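Local coordinates for protein glycoside Hydrolase (Bacteroides uniformis, PDB 5T99) that probably hydrolyses galactose-containing glycans on the agarose-breakdown route of a gut bacterium, as a glycoside hydrolase of family 2, at residues V409-S422 with D442-A456. Residues are numbered along the deposited sequence; the frame is centred on the assembly and turned at random.
Sequences VIMWSIGNEILEQS and DPTRPSTCGFNYYPA. With GIF (D-galacto-isofagomine), chain C; EDO (1,2-ethanediol), chain P; EDO (1,2-ethanediol), chain J.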
loop_
_atom_site.group_PDB
_atom_site.type_symbol
_atom_site.label_atom_id
_atom_site.label_comp_id
_atom_site.label_asym_id
_atom_site.label_seq_id
_atom_site.Cartn_x
_atom_site.Cartn_y
_atom_site.Cartn_z
ATOM N N VAL A 409 8.266 -7.318 -6.139
ATOM C CA VAL A 409 8.243 -8.267 -5.004
ATOM C C VAL A 409 9.589 -8.977 -4.894
ATOM O O VAL A 409 10.051 -9.575 -5.862
ATOM C CB VAL A 409 7.111 -9.313 -5.135
ATOM C CG1 VAL A 409 7.155 -10.296 -3.981
ATOM C CG2 VAL A 409 5.765 -8.612 -5.177
ATOM N N ILE A 410 10.213 -8.882 -3.726
ATOM C CA ILE A 410 11.509 -9.522 -3.492
ATOM C C ILE A 410 11.512 -10.569 -2.395
ATOM O O ILE A 410 12.465 -11.342 -2.326
ATOM C CB ILE A 410 12.641 -8.494 -3.222
ATOM C CG1 ILE A 410 12.317 -7.575 -2.027
ATOM C CG2 ILE A 410 12.885 -7.674 -4.482
ATOM C CD1 ILE A 410 13.506 -6.792 -1.508
ATOM N N MET A 411 10.498 -10.596 -1.535
ATOM C CA MET A 411 10.379 -11.633 -0.521
ATOM C C MET A 411 8.918 -12.053 -0.323
ATOM O O MET A 411 8.006 -11.272 -0.561
ATOM C CB MET A 411 10.928 -11.147 0.815
ATOM C CG MET A 411 12.319 -10.543 0.795
ATOM S SD MET A 411 12.914 -10.382 2.493
ATOM C CE MET A 411 14.258 -9.210 2.327
ATOM N N TRP A 412 8.718 -13.294 0.106
ATOM C CA TRP A 412 7.429 -13.782 0.582
ATOM C C TRP A 412 7.484 -13.846 2.107
ATOM O O TRP A 412 8.198 -14.678 2.665
ATOM C CB TRP A 412 7.126 -15.171 0.015
ATOM C CG TRP A 412 7.211 -15.259 -1.469
ATOM C CD1 TRP A 412 8.165 -15.905 -2.190
ATOM C CD2 TRP A 412 6.318 -14.674 -2.418
ATOM N NE1 TRP A 412 7.916 -15.771 -3.526
ATOM C CE2 TRP A 412 6.788 -15.018 -3.697
ATOM C CE3 TRP A 412 5.157 -13.896 -2.309
ATOM C CZ2 TRP A 412 6.142 -14.611 -4.872
ATOM C CZ3 TRP A 412 4.509 -13.491 -3.471
ATOM C CH2 TRP A 412 5.004 -13.847 -4.738
ATOM N N SER A 413 6.761 -12.955 2.788
ATOM C CA SER A 413 6.714 -12.973 4.257
ATOM C C SER A 413 5.553 -13.871 4.685
ATOM O O SER A 413 4.394 -13.576 4.381
ATOM C CB SER A 413 6.562 -11.562 4.823
ATOM O OG SER A 413 6.658 -11.550 6.239
ATOM N N ILE A 414 5.875 -14.966 5.376
ATOM C CA ILE A 414 4.878 -15.988 5.744
ATOM C C ILE A 414 4.021 -15.643 6.962
ATOM O O ILE A 414 2.993 -16.290 7.209
ATOM C CB ILE A 414 5.508 -17.394 5.968
ATOM C CG1 ILE A 414 6.664 -17.349 6.972
ATOM C CG2 ILE A 414 5.957 -17.985 4.638
ATOM C CD1 ILE A 414 7.082 -18.705 7.494
ATOM N N GLY A 415 4.433 -14.651 7.728
ATOM C CA GLY A 415 3.664 -14.243 8.881
ATOM C C GLY A 415 4.284 -13.074 9.616
ATOM O O GLY A 415 5.457 -12.727 9.414
ATOM N N ASN A 416 3.480 -12.484 10.489
ATOM C CA ASN A 416 3.912 -11.380 11.330
ATOM C C ASN A 416 3.596 -11.646 12.787
ATOM O O ASN A 416 2.431 -11.857 13.140
ATOM C CB ASN A 416 3.213 -10.101 10.897
ATOM C CG ASN A 416 3.378 -8.997 11.906
ATOM O OD1 ASN A 416 4.460 -8.424 12.036
ATOM N ND2 ASN A 416 2.311 -8.707 12.651
ATOM N N GLU A 417 4.631 -11.618 13.625
ATOM C CA GLU A 417 4.494 -11.712 15.096
ATOM C C GLU A 417 3.645 -12.890 15.572
ATOM O O GLU A 417 2.909 -12.779 16.548
ATOM C CB GLU A 417 3.933 -10.396 15.666
ATOM C CG GLU A 417 4.766 -9.177 15.318
ATOM C CD GLU A 417 4.380 -7.937 16.098
ATOM O OE1 GLU A 417 3.191 -7.772 16.453
ATOM O OE2 GLU A 417 5.273 -7.113 16.342
ATOM N N ILE A 418 3.737 -14.012 14.874
ATOM C CA ILE A 418 2.866 -15.154 15.154
ATOM C C ILE A 418 3.149 -15.795 16.517
ATOM O O ILE A 418 4.294 -15.845 16.958
ATOM C CB ILE A 418 2.878 -16.205 14.014
ATOM C CG1 ILE A 418 4.212 -16.990 13.912
ATOM C CG2 ILE A 418 2.427 -15.564 12.708
ATOM C CD1 ILE A 418 5.469 -16.259 13.481
ATOM N N LEU A 419 2.096 -16.266 17.185
ATOM C CA LEU A 419 2.223 -16.809 18.555
ATOM C C LEU A 419 3.060 -18.104 18.638
ATOM O O LEU A 419 3.641 -18.410 19.692
ATOM C CB LEU A 419 0.841 -17.007 19.192
ATOM C CG LEU A 419 0.251 -15.768 19.887
ATOM C CD1 LEU A 419 0.445 -14.480 19.091
ATOM C CD2 LEU A 419 -1.224 -15.991 20.198
ATOM N N GLU A 420 3.156 -18.817 17.513
ATOM C CA GLU A 420 3.982 -20.021 17.392
ATOM C C GLU A 420 5.475 -19.771 17.675
ATOM O O GLU A 420 6.206 -20.721 17.948
ATOM C CB GLU A 420 3.796 -20.684 16.007
ATOM C CG GLU A 420 2.444 -21.378 15.789
ATOM C CD GLU A 420 1.268 -20.446 15.452
ATOM O OE1 GLU A 420 1.417 -19.192 15.458
ATOM O OE2 GLU A 420 0.164 -20.970 15.180
ATOM N N GLN A 421 5.925 -18.516 17.641
ATOM C CA GLN A 421 7.262 -18.157 18.129
ATOM C C GLN A 421 7.582 -18.717 19.530
ATOM O O GLN A 421 8.726 -19.110 19.797
ATOM C CB GLN A 421 7.427 -16.637 18.188
ATOM C CG GLN A 421 7.515 -15.924 16.855
ATOM C CD GLN A 421 7.422 -14.434 17.053
ATOM O OE1 GLN A 421 8.437 -13.737 17.094
ATOM N NE2 GLN A 421 6.208 -13.942 17.243
ATOM N N SER A 422 6.585 -18.728 20.419
ATOM C CA SER A 422 6.772 -19.271 21.772
ATOM C C SER A 422 6.399 -20.768 21.987
ATOM O O SER A 422 6.629 -21.264 23.076
ATOM C CB SER A 422 6.096 -18.367 22.826
ATOM O OG SER A 422 4.686 -18.396 22.708
ATOM N N ASP A 442 7.730 -20.614 -5.863
ATOM C CA ASP A 442 8.587 -19.566 -6.419
ATOM C C ASP A 442 9.951 -19.536 -5.701
ATOM O O ASP A 442 10.152 -18.755 -4.749
ATOM C CB ASP A 442 7.896 -18.192 -6.360
ATOM C CG ASP A 442 8.735 -17.091 -6.983
ATOM O OD1 ASP A 442 9.372 -17.366 -8.031
ATOM O OD2 ASP A 442 8.773 -15.956 -6.427
ATOM N N PRO A 443 10.900 -20.379 -6.166
ATOM C CA PRO A 443 12.262 -20.324 -5.614
ATOM C C PRO A 443 13.084 -19.104 -6.042
ATOM O O PRO A 443 14.203 -18.970 -5.569
ATOM C CB PRO A 443 12.906 -21.608 -6.133
ATOM C CG PRO A 443 12.174 -21.898 -7.393
ATOM C CD PRO A 443 10.760 -21.451 -7.168
ATOM N N THR A 444 12.541 -18.225 -6.896
ATOM C CA THR A 444 13.267 -17.017 -7.351
ATOM C C THR A 444 13.231 -15.849 -6.359
ATOM O O THR A 444 13.797 -14.780 -6.643
ATOM C CB THR A 444 12.739 -16.486 -8.708
ATOM O OG1 THR A 444 11.487 -15.822 -8.518
ATOM C CG2 THR A 444 12.586 -17.618 -9.719
ATOM N N ARG A 445 12.545 -16.042 -5.231
ATOM C CA ARG A 445 12.411 -15.028 -4.194
ATOM C C ARG A 445 12.471 -15.703 -2.834
ATOM O O ARG A 445 11.841 -16.741 -2.644
ATOM C CB ARG A 445 11.069 -14.318 -4.324
ATOM C CG ARG A 445 10.918 -13.443 -5.561
ATOM C CD ARG A 445 9.553 -12.772 -5.560
ATOM N NE ARG A 445 9.276 -12.009 -6.776
ATOM C CZ ARG A 445 8.882 -12.514 -7.945
ATOM N NH1 ARG A 445 8.710 -13.820 -8.123
ATOM N NH2 ARG A 445 8.666 -11.685 -8.968
ATOM N N PRO A 446 13.229 -15.125 -1.885
ATOM C CA PRO A 446 13.327 -15.738 -0.557
ATOM C C PRO A 446 12.078 -15.600 0.296
ATOM O O PRO A 446 11.311 -14.652 0.121
ATOM C CB PRO A 446 14.482 -14.975 0.095
ATOM C CG PRO A 446 14.516 -13.675 -0.616
ATOM C CD PRO A 446 14.198 -14.019 -2.030
ATOM N N SER A 447 11.885 -16.559 1.204
ATOM C CA SER A 447 10.879 -16.454 2.250
ATOM C C SER A 447 11.432 -15.642 3.415
ATOM O O SER A 447 12.638 -15.583 3.641
ATOM C CB SER A 447 10.492 -17.840 2.748
ATOM O OG SER A 447 11.602 -18.516 3.317
ATOM N N THR A 448 10.532 -15.032 4.169
ATOM C CA THR A 448 10.900 -14.292 5.362
ATOM C C THR A 448 9.735 -14.322 6.349
ATOM O O THR A 448 8.678 -14.904 6.069
ATOM C CB THR A 448 11.300 -12.842 4.992
ATOM O OG1 THR A 448 11.880 -12.163 6.119
ATOM C CG2 THR A 448 10.098 -12.066 4.487
ATOM N N CYS A 449 9.948 -13.696 7.505
ATOM C CA CYS A 449 8.954 -13.637 8.568
ATOM C C CYS A 449 9.351 -12.522 9.527
ATOM O O CYS A 449 10.541 -12.208 9.658
ATOM C CB CYS A 449 8.876 -14.991 9.297
ATOM S SG CYS A 449 7.423 -15.232 10.348
ATOM N N GLY A 450 8.360 -11.915 10.178
ATOM C CA GLY A 450 8.596 -10.800 11.116
ATOM C C GLY A 450 8.498 -11.272 12.554
ATOM O O GLY A 450 7.404 -11.610 13.012
ATOM N N PHE A 451 9.628 -11.307 13.259
ATOM C CA PHE A 451 9.692 -11.859 14.621
ATOM C C PHE A 451 9.757 -10.781 15.700
ATOM O O PHE A 451 10.718 -10.009 15.750
ATOM C CB PHE A 451 10.905 -12.770 14.772
ATOM C CG PHE A 451 10.923 -13.926 13.809
ATOM C CD1 PHE A 451 9.909 -14.878 13.825
ATOM C CD2 PHE A 451 11.968 -14.073 12.889
ATOM C CE1 PHE A 451 9.939 -15.954 12.942
ATOM C CE2 PHE A 451 11.994 -15.140 12.004
ATOM C CZ PHE A 451 10.982 -16.086 12.031
ATOM N N ASN A 452 8.744 -10.744 16.567
ATOM C CA ASN A 452 8.729 -9.815 17.717
ATOM C C ASN A 452 9.197 -10.409 19.035
ATOM O O ASN A 452 9.564 -9.649 19.940
ATOM C CB ASN A 452 7.359 -9.166 17.914
ATOM C CG ASN A 452 6.248 -10.163 18.202
ATOM O OD1 ASN A 452 6.311 -11.332 17.808
ATOM N ND2 ASN A 452 5.191 -9.680 18.858
ATOM N N TYR A 453 9.191 -11.733 19.179
ATOM C CA TYR A 453 9.717 -12.322 20.408
ATOM C C TYR A 453 11.234 -12.451 20.220
ATOM O O TYR A 453 11.721 -12.646 19.094
ATOM C CB TYR A 453 9.072 -13.670 20.725
ATOM C CG TYR A 453 7.568 -13.688 20.995
ATOM C CD1 TYR A 453 6.755 -12.573 20.787
ATOM C CD2 TYR A 453 6.947 -14.863 21.415
ATOM C CE1 TYR A 453 5.385 -12.622 21.018
ATOM C CE2 TYR A 453 5.579 -14.922 21.637
ATOM C CZ TYR A 453 4.804 -13.798 21.434
ATOM O OH TYR A 453 3.444 -13.838 21.649
ATOM N N TYR A 454 11.972 -12.290 21.310
ATOM C CA TYR A 454 13.415 -12.516 21.319
ATOM C C TYR A 454 13.864 -12.996 22.715
ATOM O O TYR A 454 13.528 -12.354 23.706
ATOM C CB TYR A 454 14.184 -11.249 20.921
ATOM C CG TYR A 454 15.668 -11.499 20.868
ATOM C CD1 TYR A 454 16.283 -11.924 19.698
ATOM C CD2 TYR A 454 16.454 -11.367 22.014
ATOM C CE1 TYR A 454 17.641 -12.193 19.662
ATOM C CE2 TYR A 454 17.811 -11.630 21.990
ATOM C CZ TYR A 454 18.402 -12.044 20.813
ATOM O OH TYR A 454 19.762 -12.290 20.804
ATOM N N PRO A 455 14.640 -14.082 22.817
ATOM C CA PRO A 455 15.240 -14.824 21.685
ATOM C C PRO A 455 14.399 -15.993 21.110
ATOM O O PRO A 455 14.886 -16.692 20.224
ATOM C CB PRO A 455 16.544 -15.361 22.304
ATOM C CG PRO A 455 16.179 -15.604 23.740
ATOM C CD PRO A 455 15.235 -14.480 24.109
ATOM N N ALA A 456 13.162 -16.178 21.577
ATOM C CA ALA A 456 12.368 -17.402 21.315
ATOM C C ALA A 456 12.503 -18.035 19.917
ATOM O O ALA A 456 13.088 -19.097 19.802
ATOM C CB ALA A 456 10.897 -17.188 21.675
HETATM C C GIF C . 2.352 -5.303 14.659
HETATM N N GIF C . 3.410 -4.836 15.542
HETATM O O GIF C . 3.063 -0.951 17.583
HETATM C C1 GIF C . 1.606 -4.122 14.070
HETATM O O1 GIF C . 0.234 -3.743 16.007
HETATM C C2 GIF C . 1.192 -3.125 15.150
HETATM O O2 GIF C . 0.446 -4.593 13.389
HETATM C C3 GIF C . 2.388 -2.653 15.970
HETATM C C4 GIF C . 3.130 -3.845 16.567
HETATM C C5 GIF C . 1.946 -1.696 17.079
HETATM C C1 EDO P . 6.663 -5.962 19.620
HETATM O O1 EDO P . 7.722 -6.564 20.398
HETATM C C2 EDO P . 5.303 -6.206 20.257
HETATM O O2 EDO P . 4.293 -6.029 19.258
HETATM C C1 EDO J . 9.966 -11.694 -12.199
HETATM O O1 EDO J . 9.133 -12.860 -11.973
HETATM C C2 EDO J . 9.693 -11.018 -13.548
HETATM O O2 EDO J . 9.182 -9.675 -13.406
HETATM O O HOH W 1 2.553 -11.235 19.037
#
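Q421 reaches across with both ends of its amide, NE2 to the side chain of N452 and OE1 to the backbone of Y453. NE2 gives N452 OD1 a nearly straight bond of 2.7 Å and, in the same amide plane, a second to I418 O, while OE1 accepts Y453 N at 3.0 Å from above its carbonyl plane. This probably fixes the amide's rotation, and NE2 also lies 3.8 Å above one face of the Y453 ring, toward the rim. The amide of N452 stacks on the E417 carboxylate, planes 19° apart; bound D-galacto-isofagomine makes a weak bond to E417 OE2. Before this point, 409–416 and 447–451 run parallel as TIM-barrel neighbours, a beta-alpha-beta crossover through helix 427–441, and illustrate how such strands present a pocket residue, here E417, just past their C-terminal ends. T448 N bonds W412 O and T448 O accepts I414 N; its CG2 packs 3.6 Å from S413 CB, its OG1 turning to I468 O. A beta bulge between S413 and N416 shifts the register by one. W412 CG sits beside the backbone N (chi1 -54°), carrying the indole alongside R445 until NE1 meets D442 OD2, 3.0 Å away. R445 NH1 joins that oxygen in a salt bridge, and its NE bonds V409 O at 2.7 Å. With an alanine here, D442 OD2 would probably keep W412 NE1 but lose this charge partner, and V409 O this donor.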